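Local coordinates for putative leucoanthocyanidin reductase 1 (Vitis vinifera, PDB 3I6I), which probably reduces leucoanthocyanidins to flavan-3-ols with NADPH, as a Rossmann-fold enzyme of flavonoid biosynthesis in grapevine, at residues Pro178-Phe183 with Val236-Lys240; Pro129-Gly133 with Ala259-Ile264; Val219-Pro223 with Gln282-Ile287; Glu252-Leu256 with Thr273-Ile278; Ala29-Arg35 with Met206-Asp210. One frame throughout, in Å; residues are numbered along the deposited sequence. Where two conformers were deposited one is given.

Contact 1: Pro178-Phe183 with Val236-Lys240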
# COMPACT_ATOMS: atom_id res chain seq x y z
N PRO A 178 9.00 -10.43 -13.56
CA PRO A 178 8.41 -11.73 -13.88
C PRO A 178 9.42 -12.79 -14.33
O PRO A 178 10.54 -12.47 -14.75
CB PRO A 178 7.45 -11.42 -15.02
CG PRO A 178 7.20 -9.95 -14.93
CD PRO A 178 8.46 -9.36 -14.43
N PRO A 179 9.02 -14.07 -14.28
CA PRO A 179 10.02 -15.11 -14.58
C PRO A 179 10.35 -15.26 -16.06
O PRO A 179 9.49 -15.03 -16.92
CB PRO A 179 9.35 -16.39 -14.07
CG PRO A 179 7.92 -16.09 -14.00
CD PRO A 179 7.73 -14.63 -13.85
N THR A 180 11.59 -15.68 -16.34
CA THR A 180 11.99 -16.03 -17.70
C THR A 180 12.17 -17.53 -17.91
O THR A 180 12.57 -17.97 -18.99
CB THR A 180 13.30 -15.28 -18.10
OG1 THR A 180 14.36 -15.67 -17.20
CG2 THR A 180 13.09 -13.76 -18.03
N ASP A 181 11.87 -18.35 -16.91
CA ASP A 181 12.07 -19.78 -17.04
C ASP A 181 10.80 -20.62 -16.96
O ASP A 181 10.53 -21.39 -17.88
CB ASP A 181 13.14 -20.29 -16.07
CG ASP A 181 12.92 -19.83 -14.63
OD1 ASP A 181 11.95 -19.07 -14.30
OD2 ASP A 181 13.77 -20.28 -13.83
N PHE A 182 10.04 -20.48 -15.87
CA PHE A 182 8.72 -21.13 -15.73
C PHE A 182 7.87 -20.35 -14.75
O PHE A 182 8.39 -19.57 -13.93
CB PHE A 182 8.84 -22.62 -15.32
CG PHE A 182 9.49 -22.85 -13.97
CD1 PHE A 182 10.86 -23.06 -13.88
CD2 PHE A 182 8.76 -22.81 -12.80
CE1 PHE A 182 11.48 -23.25 -12.63
CE2 PHE A 182 9.39 -23.01 -11.56
CZ PHE A 182 10.75 -23.23 -11.50
N PHE A 183 6.55 -20.53 -14.84
CA PHE A 183 5.63 -19.80 -14.01
C PHE A 183 5.19 -20.72 -12.87
O PHE A 183 4.79 -21.85 -13.09
CB PHE A 183 4.36 -19.41 -14.80
CG PHE A 183 4.56 -18.40 -15.89
CD1 PHE A 183 4.78 -17.05 -15.59
CD2 PHE A 183 4.43 -18.77 -17.22
CE1 PHE A 183 4.90 -16.10 -16.61
CE2 PHE A 183 4.58 -17.83 -18.26
CZ PHE A 183 4.82 -16.49 -17.96
N VAL A 236 -0.29 -12.50 -19.97
CA VAL A 236 0.15 -11.16 -20.32
C VAL A 236 1.67 -11.10 -20.46
O VAL A 236 2.20 -10.48 -21.37
CB VAL A 236 -0.25 -10.09 -19.28
CG1 VAL A 236 0.28 -8.75 -19.77
CG2 VAL A 236 -1.77 -10.05 -19.08
N TRP A 237 2.38 -11.77 -19.57
CA TRP A 237 3.84 -11.78 -19.63
C TRP A 237 4.36 -12.50 -20.86
O TRP A 237 5.28 -12.02 -21.53
CB TRP A 237 4.44 -12.34 -18.34
CG TRP A 237 5.92 -12.28 -18.32
CD1 TRP A 237 6.78 -13.35 -18.21
CD2 TRP A 237 6.74 -11.11 -18.41
NE1 TRP A 237 8.07 -12.91 -18.25
CE2 TRP A 237 8.08 -11.54 -18.34
CE3 TRP A 237 6.47 -9.75 -18.53
CZ2 TRP A 237 9.15 -10.65 -18.41
CZ3 TRP A 237 7.54 -8.86 -18.61
CH2 TRP A 237 8.86 -9.31 -18.55
N GLU A 238 3.72 -13.62 -21.21
CA GLU A 238 4.09 -14.39 -22.40
C GLU A 238 3.91 -13.56 -23.66
O GLU A 238 4.74 -13.61 -24.55
CB GLU A 238 3.24 -15.65 -22.50
CG GLU A 238 3.58 -16.65 -21.41
CD GLU A 238 2.78 -17.94 -21.48
OE1 GLU A 238 1.58 -17.88 -21.82
OE2 GLU A 238 3.35 -19.02 -21.19
N LYS A 239 2.83 -12.76 -23.71
CA LYS A 239 2.64 -11.84 -24.83
C LYS A 239 3.82 -10.87 -24.93
O LYS A 239 4.33 -10.60 -26.00
CB LYS A 239 1.32 -11.07 -24.67
CG LYS A 239 0.13 -11.76 -25.35
N LYS A 240 4.26 -10.35 -23.79
CA LYS A 240 5.36 -9.38 -23.74
C LYS A 240 6.72 -9.95 -24.10
O LYS A 240 7.51 -9.25 -24.72
CB LYS A 240 5.42 -8.70 -22.37
CG LYS A 240 4.35 -7.65 -22.17
CD LYS A 240 4.64 -6.41 -23.01
CE LYS A 240 3.54 -5.39 -22.92
NZ LYS A 240 3.25 -4.81 -24.24

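Contact 2: Pro129-Gly133 with Ala259-Ile264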
# COMPACT_ATOMS: atom_id res chain seq x y z
N PRO A 129 -6.10 -13.73 6.95
CA PRO A 129 -4.96 -14.55 6.55
C PRO A 129 -4.48 -15.44 7.63
O PRO A 129 -4.73 -15.20 8.80
CB PRO A 129 -3.88 -13.53 6.23
CG PRO A 129 -4.26 -12.34 7.09
CD PRO A 129 -5.72 -12.31 7.06
N VAL A 130 -3.78 -16.50 7.26
CA VAL A 130 -3.11 -17.27 8.28
C VAL A 130 -1.95 -16.52 8.94
O VAL A 130 -1.52 -15.49 8.46
CB VAL A 130 -2.59 -18.65 7.72
CG1 VAL A 130 -3.76 -19.43 7.15
CG2 VAL A 130 -1.43 -18.45 6.65
N GLU A 131 -1.44 -17.08 10.04
CA GLU A 131 -0.26 -16.49 10.68
C GLU A 131 0.94 -16.73 9.76
O GLU A 131 1.00 -17.75 9.08
CB GLU A 131 -0.01 -17.09 12.04
CG GLU A 131 -1.10 -16.80 13.06
CD GLU A 131 -1.01 -15.41 13.66
OE1 GLU A 131 -0.18 -14.60 13.16
OE2 GLU A 131 -1.76 -15.12 14.65
N PRO A 132 1.94 -15.83 9.78
CA PRO A 132 2.03 -14.60 10.57
C PRO A 132 1.47 -13.34 9.86
O PRO A 132 1.62 -12.24 10.38
CB PRO A 132 3.52 -14.49 10.84
CG PRO A 132 4.16 -15.06 9.56
CD PRO A 132 3.22 -16.15 9.11
N GLY A 133 0.83 -13.49 8.70
CA GLY A 133 0.12 -12.39 8.07
C GLY A 133 -0.90 -11.82 9.05
O GLY A 133 -1.04 -10.59 9.18
N ALA A 259 4.32 -20.31 5.17
CA ALA A 259 3.80 -19.44 6.26
C ALA A 259 4.07 -19.98 7.66
O ALA A 259 4.43 -19.23 8.55
CB ALA A 259 2.30 -19.17 6.07
N GLY A 260 3.94 -21.29 7.84
CA GLY A 260 4.10 -21.97 9.09
C GLY A 260 5.49 -21.93 9.66
O GLY A 260 5.67 -22.18 10.84
N GLU A 261 6.50 -21.62 8.85
CA GLU A 261 7.88 -21.50 9.37
C GLU A 261 8.12 -20.23 10.20
O GLU A 261 9.08 -20.16 10.94
CB GLU A 261 8.90 -21.57 8.24
CG GLU A 261 9.04 -23.00 7.70
CD GLU A 261 9.31 -24.05 8.78
OE1 GLU A 261 10.15 -23.85 9.69
OE2 GLU A 261 8.67 -25.12 8.72
N ASN A 262 7.25 -19.25 10.09
CA ASN A 262 7.38 -18.03 10.89
C ASN A 262 8.72 -17.32 10.70
O ASN A 262 9.35 -16.85 11.68
CB ASN A 262 7.15 -18.37 12.36
CG ASN A 262 5.71 -18.26 12.76
OD1 ASN A 262 5.06 -17.23 12.52
ND2 ASN A 262 5.19 -19.32 13.40
N ILE A 263 9.16 -17.26 9.44
CA ILE A 263 10.38 -16.57 9.05
C ILE A 263 9.94 -15.18 8.56
O ILE A 263 9.14 -15.09 7.66
CB ILE A 263 11.11 -17.36 7.91
CG1 ILE A 263 11.59 -18.72 8.44
CG2 ILE A 263 12.26 -16.57 7.32
CD1 ILE A 263 12.01 -19.72 7.34
N ILE A 264 10.36 -14.11 9.23
CA ILE A 264 9.89 -12.75 8.90
C ILE A 264 10.90 -12.04 7.99
O ILE A 264 12.07 -11.95 8.37
CB ILE A 264 9.67 -11.88 10.16
CG1 ILE A 264 8.74 -12.61 11.14
CG2 ILE A 264 9.10 -10.48 9.79
CD1 ILE A 264 7.45 -13.16 10.52

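Contact 3: Val219-Pro223 with Gln282-Ile287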
# COMPACT_ATOMS: atom_id res chain seq x y z
N VAL A 219 -11.29 2.95 1.15
CA VAL A 219 -11.22 3.18 -0.29
C VAL A 219 -10.60 1.95 -0.97
O VAL A 219 -9.40 1.61 -0.75
CB VAL A 219 -10.40 4.42 -0.64
CG1 VAL A 219 -10.38 4.60 -2.14
CG2 VAL A 219 -10.98 5.66 0.07
N HIS A 220 -11.39 1.29 -1.79
CA HIS A 220 -11.00 0.02 -2.43
C HIS A 220 -10.58 0.29 -3.87
O HIS A 220 -11.26 1.03 -4.59
CB HIS A 220 -12.12 -1.00 -2.36
CG HIS A 220 -12.62 -1.23 -0.96
ND1 HIS A 220 -11.99 -2.12 -0.10
CD2 HIS A 220 -13.61 -0.65 -0.25
CE1 HIS A 220 -12.61 -2.09 1.08
NE2 HIS A 220 -13.62 -1.23 1.01
N PHE A 221 -9.45 -0.30 -4.30
CA PHE A 221 -9.01 -0.12 -5.66
C PHE A 221 -9.41 -1.33 -6.49
O PHE A 221 -8.75 -2.37 -6.42
CB PHE A 221 -7.50 0.10 -5.78
CG PHE A 221 -6.98 1.45 -5.31
CD1 PHE A 221 -7.35 1.98 -4.08
CD2 PHE A 221 -6.02 2.13 -6.07
CE1 PHE A 221 -6.85 3.22 -3.67
CE2 PHE A 221 -5.47 3.36 -5.64
CZ PHE A 221 -5.91 3.89 -4.42
N ARG A 222 -10.44 -1.20 -7.31
CA ARG A 222 -10.91 -2.31 -8.13
C ARG A 222 -11.00 -1.96 -9.61
O ARG A 222 -12.10 -2.04 -10.21
CB ARG A 222 -12.25 -2.80 -7.64
CG ARG A 222 -12.26 -3.30 -6.23
CD ARG A 222 -13.51 -4.07 -5.93
NE ARG A 222 -13.41 -4.86 -4.71
CZ ARG A 222 -14.39 -5.62 -4.21
NH1 ARG A 222 -15.60 -5.63 -4.76
NH2 ARG A 222 -14.20 -6.35 -3.12
N PRO A 223 -9.84 -1.60 -10.21
CA PRO A 223 -9.85 -1.34 -11.64
C PRO A 223 -10.21 -2.61 -12.44
O PRO A 223 -9.47 -3.63 -12.43
CB PRO A 223 -8.41 -0.86 -11.93
CG PRO A 223 -7.59 -1.58 -10.89
CD PRO A 223 -8.48 -1.46 -9.67
N GLN A 282 -9.34 -10.48 -1.95
CA GLN A 282 -9.50 -9.16 -2.57
C GLN A 282 -10.85 -9.00 -3.26
O GLN A 282 -11.29 -7.86 -3.53
CB GLN A 282 -8.41 -8.90 -3.60
CG GLN A 282 -7.02 -8.93 -3.03
CD GLN A 282 -5.91 -8.43 -3.96
OE1 GLN A 282 -4.72 -8.36 -3.55
NE2 GLN A 282 -6.25 -8.08 -5.16
N VAL A 283 -11.46 -10.11 -3.64
CA VAL A 283 -12.66 -10.06 -4.50
C VAL A 283 -13.94 -10.60 -3.87
O VAL A 283 -14.99 -10.53 -4.50
CB VAL A 283 -12.42 -10.80 -5.81
CG1 VAL A 283 -11.27 -10.14 -6.60
CG2 VAL A 283 -12.11 -12.29 -5.52
N ASN A 284 -13.89 -11.15 -2.66
CA ASN A 284 -14.99 -11.89 -2.11
C ASN A 284 -16.00 -11.12 -1.26
O ASN A 284 -16.75 -11.73 -0.51
CB ASN A 284 -14.48 -13.12 -1.35
CG ASN A 284 -13.76 -12.76 -0.11
OD1 ASN A 284 -13.65 -11.58 0.24
ND2 ASN A 284 -13.27 -13.77 0.60
N PHE A 285 -16.00 -9.80 -1.36
CA PHE A 285 -16.93 -8.96 -0.64
C PHE A 285 -17.44 -7.84 -1.53
O PHE A 285 -16.76 -7.40 -2.45
CB PHE A 285 -16.31 -8.34 0.63
CG PHE A 285 -15.08 -7.46 0.38
CD1 PHE A 285 -13.80 -8.03 0.21
CD2 PHE A 285 -15.17 -6.08 0.33
CE1 PHE A 285 -12.69 -7.22 -0.02
CE2 PHE A 285 -14.06 -5.27 0.13
CZ PHE A 285 -12.81 -5.85 -0.03
N SER A 286 -18.63 -7.38 -1.20
CA SER A 286 -19.25 -6.25 -1.82
C SER A 286 -18.75 -4.94 -1.24
O SER A 286 -18.49 -4.83 -0.03
CB SER A 286 -20.77 -6.31 -1.65
OG SER A 286 -21.34 -5.15 -2.22
N ILE A 287 -18.68 -3.93 -2.10
CA ILE A 287 -18.30 -2.56 -1.67
C ILE A 287 -19.50 -1.56 -1.79
O ILE A 287 -19.33 -0.36 -1.71
CB ILE A 287 -17.03 -2.08 -2.38
CG1 ILE A 287 -17.11 -2.17 -3.89
CG2 ILE A 287 -15.74 -2.87 -1.94
CD1 ILE A 287 -15.87 -1.68 -4.50
O HOH W 1 -11.01 -5.16 -3.26

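Contact 4: Glu252-Leu256 with Thr273-Ile278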
# COMPACT_ATOMS: atom_id res chain seq x y z
N GLU A 252 -1.86 -25.00 -2.22
CA GLU A 252 -2.25 -24.32 -0.98
C GLU A 252 -1.34 -24.81 0.17
O GLU A 252 -0.87 -24.02 0.98
CB GLU A 252 -3.70 -24.60 -0.63
CG GLU A 252 -4.05 -24.32 0.83
CD GLU A 252 -5.55 -24.34 1.08
OE1 GLU A 252 -6.21 -25.18 0.45
OE2 GLU A 252 -6.09 -23.60 1.95
N ASP A 253 -1.09 -26.10 0.24
CA ASP A 253 -0.31 -26.63 1.35
C ASP A 253 1.15 -26.18 1.28
O ASP A 253 1.78 -25.98 2.34
CB ASP A 253 -0.46 -28.15 1.47
CG ASP A 253 -1.64 -28.55 2.41
OD1 ASP A 253 -2.50 -27.69 2.80
OD2 ASP A 253 -1.70 -29.72 2.78
N ASP A 254 1.69 -26.02 0.07
CA ASP A 254 3.02 -25.39 -0.12
C ASP A 254 3.07 -24.02 0.55
O ASP A 254 3.98 -23.71 1.30
CB ASP A 254 3.40 -25.25 -1.60
CG ASP A 254 3.62 -26.62 -2.33
OD1 ASP A 254 3.94 -27.63 -1.67
OD2 ASP A 254 3.51 -26.65 -3.61
N LEU A 255 2.08 -23.19 0.29
CA LEU A 255 2.06 -21.84 0.86
C LEU A 255 1.85 -21.89 2.37
O LEU A 255 2.46 -21.12 3.07
CB LEU A 255 1.00 -21.00 0.17
CG LEU A 255 1.15 -20.71 -1.31
CD1 LEU A 255 -0.19 -20.04 -1.87
CD2 LEU A 255 2.37 -19.79 -1.55
N LEU A 256 0.99 -22.78 2.86
CA LEU A 256 0.76 -22.88 4.29
C LEU A 256 2.03 -23.36 4.98
O LEU A 256 2.33 -22.89 6.05
CB LEU A 256 -0.43 -23.79 4.60
CG LEU A 256 -1.79 -23.22 4.16
CD1 LEU A 256 -2.89 -24.26 4.48
CD2 LEU A 256 -2.08 -21.89 4.86
N THR A 273 -0.11 -14.28 0.12
CA THR A 273 -0.28 -15.02 -1.16
C THR A 273 -1.42 -16.03 -1.07
O THR A 273 -2.25 -16.16 -1.98
CB THR A 273 1.06 -15.71 -1.58
OG1 THR A 273 2.10 -14.71 -1.69
CG2 THR A 273 0.93 -16.37 -2.98
N HIS A 274 -1.45 -16.81 -0.00
CA HIS A 274 -2.52 -17.76 0.27
C HIS A 274 -3.88 -17.06 0.35
O HIS A 274 -4.87 -17.48 -0.28
CB HIS A 274 -2.23 -18.52 1.55
CG HIS A 274 -3.29 -19.46 1.97
ND1 HIS A 274 -4.23 -19.15 2.92
CD2 HIS A 274 -3.51 -20.75 1.64
CE1 HIS A 274 -5.03 -20.19 3.10
NE2 HIS A 274 -4.62 -21.18 2.32
N ASP A 275 -3.94 -15.98 1.11
CA ASP A 275 -5.20 -15.26 1.28
C ASP A 275 -5.75 -14.77 -0.07
O ASP A 275 -6.97 -14.88 -0.32
CB ASP A 275 -5.03 -14.11 2.27
CG ASP A 275 -6.33 -13.78 3.04
OD1 ASP A 275 -7.36 -14.56 3.04
OD2 ASP A 275 -6.31 -12.69 3.67
N ILE A 276 -4.88 -14.19 -0.88
CA ILE A 276 -5.25 -13.64 -2.18
C ILE A 276 -5.61 -14.72 -3.16
O ILE A 276 -6.71 -14.68 -3.72
CB ILE A 276 -4.18 -12.76 -2.77
CG1 ILE A 276 -3.80 -11.58 -1.86
CG2 ILE A 276 -4.51 -12.35 -4.23
CD1 ILE A 276 -2.44 -10.94 -2.24
N PHE A 277 -4.68 -15.66 -3.39
CA PHE A 277 -4.75 -16.56 -4.55
C PHE A 277 -5.40 -17.91 -4.28
O PHE A 277 -5.76 -18.62 -5.23
CB PHE A 277 -3.40 -16.69 -5.20
CG PHE A 277 -2.91 -15.40 -5.79
CD1 PHE A 277 -3.52 -14.85 -6.92
CD2 PHE A 277 -1.92 -14.68 -5.20
CE1 PHE A 277 -3.11 -13.65 -7.43
CE2 PHE A 277 -1.50 -13.46 -5.70
CZ PHE A 277 -2.08 -12.95 -6.85
N ILE A 278 -5.53 -18.26 -3.01
CA ILE A 278 -6.32 -19.43 -2.62
C ILE A 278 -7.71 -19.02 -2.13
O ILE A 278 -8.70 -19.58 -2.58
CB ILE A 278 -5.58 -20.33 -1.59
CG1 ILE A 278 -4.24 -20.82 -2.15
CG2 ILE A 278 -6.46 -21.48 -1.07
CD1 ILE A 278 -4.24 -21.60 -3.47

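Contact 5: Ala29-Arg35 with Met206-Asp210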
# COMPACT_ATOMS: atom_id res chain seq x y z
N ALA A 29 3.51 11.76 -5.90
CA ALA A 29 2.16 12.15 -6.31
C ALA A 29 1.70 13.41 -5.60
O ALA A 29 1.14 14.31 -6.20
CB ALA A 29 1.16 10.99 -5.99
N SER A 30 1.94 13.46 -4.30
CA SER A 30 1.62 14.66 -3.51
C SER A 30 2.31 15.91 -4.11
O SER A 30 1.67 16.94 -4.34
CB SER A 30 1.96 14.45 -2.04
OG SER A 30 1.46 15.53 -1.25
N LEU A 31 3.60 15.82 -4.41
CA LEU A 31 4.32 16.95 -5.01
C LEU A 31 3.86 17.29 -6.43
O LEU A 31 3.71 18.46 -6.76
CB LEU A 31 5.82 16.67 -4.96
CG LEU A 31 6.36 16.70 -3.53
CD1 LEU A 31 7.60 15.82 -3.39
CD2 LEU A 31 6.68 18.15 -3.13
N ASP A 32 3.60 16.27 -7.25
CA ASP A 32 3.05 16.44 -8.60
C ASP A 32 1.63 17.05 -8.61
O ASP A 32 1.24 17.69 -9.60
CB ASP A 32 3.05 15.11 -9.36
CG ASP A 32 4.46 14.64 -9.75
OD1 ASP A 32 5.43 15.38 -9.51
OD2 ASP A 32 4.58 13.53 -10.29
N ALA A 33 0.90 16.87 -7.51
CA ALA A 33 -0.44 17.48 -7.34
C ALA A 33 -0.35 18.91 -6.84
O ALA A 33 -1.37 19.53 -6.59
CB ALA A 33 -1.31 16.63 -6.38
N HIS A 34 0.88 19.43 -6.69
CA HIS A 34 1.13 20.79 -6.23
C HIS A 34 0.64 21.02 -4.77
O HIS A 34 0.32 22.14 -4.38
CB HIS A 34 0.50 21.82 -7.20
CG HIS A 34 0.38 21.34 -8.62
ND1 HIS A 34 1.47 21.04 -9.41
CD2 HIS A 34 -0.72 21.09 -9.38
CE1 HIS A 34 1.05 20.65 -10.60
NE2 HIS A 34 -0.27 20.67 -10.61
N ARG A 35 0.60 19.95 -3.99
CA ARG A 35 0.22 20.02 -2.56
C ARG A 35 1.46 20.35 -1.70
O ARG A 35 2.53 19.79 -1.92
CB ARG A 35 -0.32 18.68 -2.09
CG ARG A 35 -1.67 18.24 -2.69
CD ARG A 35 -2.11 16.91 -2.07
NE ARG A 35 -3.37 16.35 -2.60
CZ ARG A 35 -4.60 16.75 -2.23
NH1 ARG A 35 -4.77 17.75 -1.35
NH2 ARG A 35 -5.67 16.15 -2.75
N MET A 206 -3.51 10.29 -3.22
CA MET A 206 -3.44 11.68 -2.89
C MET A 206 -4.76 12.39 -3.22
O MET A 206 -5.08 13.37 -2.57
CB MET A 206 -2.19 12.35 -3.50
CG MET A 206 -0.90 11.87 -2.78
SD MET A 206 -0.99 11.87 -0.93
CE MET A 206 -1.40 13.56 -0.66
N LYS A 207 -5.54 11.91 -4.20
CA LYS A 207 -6.85 12.51 -4.51
C LYS A 207 -7.82 12.35 -3.35
O LYS A 207 -8.69 13.20 -3.13
CB LYS A 207 -7.52 11.85 -5.74
CG LYS A 207 -6.73 11.93 -7.03
CD LYS A 207 -7.57 11.44 -8.21
CE LYS A 207 -6.84 11.60 -9.54
NZ LYS A 207 -6.73 13.01 -10.03
N THR A 208 -7.68 11.25 -2.62
CA THR A 208 -8.62 10.92 -1.54
C THR A 208 -8.51 11.80 -0.30
O THR A 208 -9.48 11.87 0.48
CB THR A 208 -8.50 9.44 -1.07
OG1 THR A 208 -7.32 9.25 -0.24
CG2 THR A 208 -8.58 8.44 -2.27
N VAL A 209 -7.38 12.50 -0.11
CA VAL A 209 -7.05 13.01 1.25
C VAL A 209 -7.99 14.12 1.70
O VAL A 209 -8.15 14.36 2.92
CB VAL A 209 -5.57 13.47 1.42
CG1 VAL A 209 -4.60 12.24 1.23
CG2 VAL A 209 -5.21 14.63 0.43
N ASP A 210 -8.58 14.79 0.74
CA ASP A 210 -9.53 15.89 1.02
C ASP A 210 -10.87 15.81 0.27
O ASP A 210 -11.60 16.79 0.18
CB ASP A 210 -8.83 17.25 0.85
CG ASP A 210 -8.21 17.47 -0.54
OD1 ASP A 210 -8.38 16.62 -1.46
OD2 ASP A 210 -7.50 18.50 -0.67

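Contact 1: Pro178-Phe183 with Val236-Lys240
Pro-178 lays its ring over one face of the Trp-237 indole, and the tightest packing of this loop-to-helix contact is found there. CB of Pro-178 stands 3.4 Å from the centroid of the five-membered ring, almost on its normal, which makes a well-formed CH-pi interaction. CG of Pro-178 extends the cover to the six-membered ring, 3.7 Å from Trp-237 CE3. With CG anti to the backbone N (chi1 -176°), the indole is carried across from helix 230-241 to the loop. Its nitrogen is used as well: Trp-237 NE1 donates to Pro-179 O at 2.9 Å, along a bent path of 133° that reaches the oxygen from above the carbonyl plane. Phe-183 joins rim to rim, its CE1 3.7 Å from Trp-237 CD1 and the two ring planes nearly perpendicular, so neither ring covers the other.

Towards Glu-238 the fit is looser. CG of Glu-238 touches Phe-183 CE2 at 3.5 Å, and OE2 sits at the edge of that ring, while the carboxylate itself is held by Arg-247 and by the backbone N of Leu-245. The partly exposed Glu-238 and the exposed Thr-180 mark the solvent side. Tyr-314 and Ile-315 of helix 307-315 back the proline and the tryptophan. This is a CH-pi stack of a proline on a tryptophan, packing an irregular loop onto helix 230-241 just where the loop enters strand 183-186.

Contact 2: Pro129-Gly133 with Ala259-Ile264
The carbonyl oxygen of Ala-259 is met by two groups: Pro-132 CD packs against it at 3.4 Å from across the contact, and Asn-262 N gives it a backbone hydrogen bond of 3.2 Å. Two helix ends come together here. Helix 252-260 is finishing, with Asn-262 leaving the helical conformation at positive phi, while Pro-132, preceded by a cis peptide bond, occupies the N-cap position of helix 133-149. That second helix belongs to the Rossmann-type half of the fold and carries Lys-140, which binds NADPH.

No hydrogen bond crosses between the segments, so shape does the work. The methyl group of Ala-259 fits against the loop just before the N-cap, with CB 3.6 Å from Glu-131 O and 3.8 Å from Val-130 CG2. Glu-131 contributes its backbone; its carboxylate is in a salt bridge with Arg-138. Behind the proline, Ser-267 and Val-268 of helix 266-277 add further cover, and Val-130 rests on Ala-271 of the same helix.

The contact thins towards the exposed Asn-262 and Ile-264. OD1 of Asn-262 lies alongside the pyrrolidine, 3.6 Å from Pro-132 CB, as a van der Waals neighbour. Ile-264 folds its chain at chi2 (-49°), and this bend delivers the terminal methyl CD1 to within 3.9 Å of Pro-132 CG.

Contact 3: Val219-Pro223 with Gln282-Ile287
The guanidinium of Arg-222 grips one oxygen with two nitrogens: NH2 donates to Phe-285 O at 2.8 Å and NH1 to the same atom at 3.1 Å, with that oxygen close to the guanidinium plane. The ring of Phe-285 folds back as well, its CG set between backbone N and carbonyl carbon (chi1 59°), so that NH2 of Arg-222 also lies over the ring face in a cation-pi contact. NE of Arg-222 reaches Gln-282 O through a water that accepts from NE and donates to the oxygen. Ile-287 CG2 covers one face of the guanidinium and, 3.5 Å from His-220 CD2, one face of that imidazole. The edge of Phe-285 points at the face of this same ring, CE2 lying 3.6 Å from His-220 CE1. A lysine in place of Arg-222 would probably lose the paired grip and the flat group between Ile-287 and Phe-285, leaving Phe-285 O with at most a single donor.

Second-shell acidic residues position both side chains: Asp-292 is hydrogen-bonded to His-220 NE2, and Glu-294 accepts from the backbone N of Arg-222. The contact thus ties the end of strand 217-220, between strands 155-158 and 292-294 of a parallel sheet, to the loop after helix 266-277.

Contact 4: Glu252-Leu256 with Thr273-Ile278
His-274, the residue most deeply engaged, donates from NE2 to Glu-252 OE2 at 2.9 Å, along a nearly straight path of 170°. The oxygen lies close to the imidazole plane and is met on its anti side, somewhat out of the carboxylate plane. With its CG anti to the backbone N (chi1 177°), His-274 sends the ring across to helix 252-260, where the extended glutamate chain runs alongside the ring edge before its carboxylate reaches the nitrogen. One face of the same imidazole is covered by Leu-256, whose CD2 stands 3.6 Å from the ring centroid in a CH-pi contact. Edge and face are therefore both held, which should hold the ring's rotation. A phenylalanine in place of His-274 would probably keep much of the packing against Leu-256 but leave the Glu-252 carboxylate without its N-H partner, free to turn away.

Leu-255 is the apolar counterpart. Its CD1 rests on His-274 CA at 3.9 Å and touches Ile-278 CG1 at 4.1 Å, and both methyls meet Thr-273 CG2, CD2 at 4.0 Å. Glu-252 completes the group, since Ile-278 CG2 packs against its carboxylate carbon CD at 3.7 Å.

Together these residues zip up an antiparallel helical hairpin, whose segment axes approach to 10.0 Å at 151°. Leu-255 and Thr-273 also lean on Tyr-186 of strand 183-186, while Ile-276 and Phe-277, on another side of helix 266-277, pack against strand 193-196.

Contact 5: Ala29-Arg35 with Met206-Asp210
Arg-35 and Asp-210 form an end-on, two-pronged salt bridge: NH1 of Arg-35 bonds Asp-210 OD2 at 2.9 Å, almost perfectly straight, and NH2 of Arg-35 bonds Asp-210 OD1 at 3.0 Å. The fit is not coplanar. Both nitrogens approach from above the carboxylate plane, and the two flat groups are turned 56° apart.

A weaker polar contact adds to this pair, for NH2 of Arg-35 also makes a weak, strongly bent hydrogen bond of 2.8 Å to Met-206 O.

Apolar packing supplies the remainder. Val-209 CG2 sits over the centre of the guanidinium, 3.5 Å from Arg-35 CZ. Met-206 is bent at chi2 and chi3 (-46° and -57°), which curls its CE back between helix and arginine, 3.5 Å from Ser-30 OG and 3.7 Å from Arg-35 CD. Its CG rests on the methyl of Ala-29. The Ser-30 hydroxyl itself is paired with that of Thr-37.

A Schellman motif at His-34 ends the helix and turns the chain towards Arg-35, joining cofactor-binding helix 21-32 to the end of helix 198-208. With a hydrocarbon over one face and oxygens around its nitrogens, the guanidinium is likely to remain charged and firmly oriented.

Contact 1 is the most buried of the five, yet it lies far from the chain centre, packing a proline ring against an indole. Contacts 2 and 4 share helix 252-260 and touch through Val-130 and Leu-256, but contact 2 works by shape alone while contact 4 adds a histidine-carboxylate bond. Contacts 3 and 5 both depend on an arginine: Arg-222 is spent on a backbone oxygen and an aromatic face beside the cofactor-binding region, Arg-35 on an aspartate at an exposed rim. These two touch through Val-219 and Thr-208, where helix 198-208 is followed in the chain by strand 217-220. Contact 5 lies across the chain centre from contacts 2 and 4.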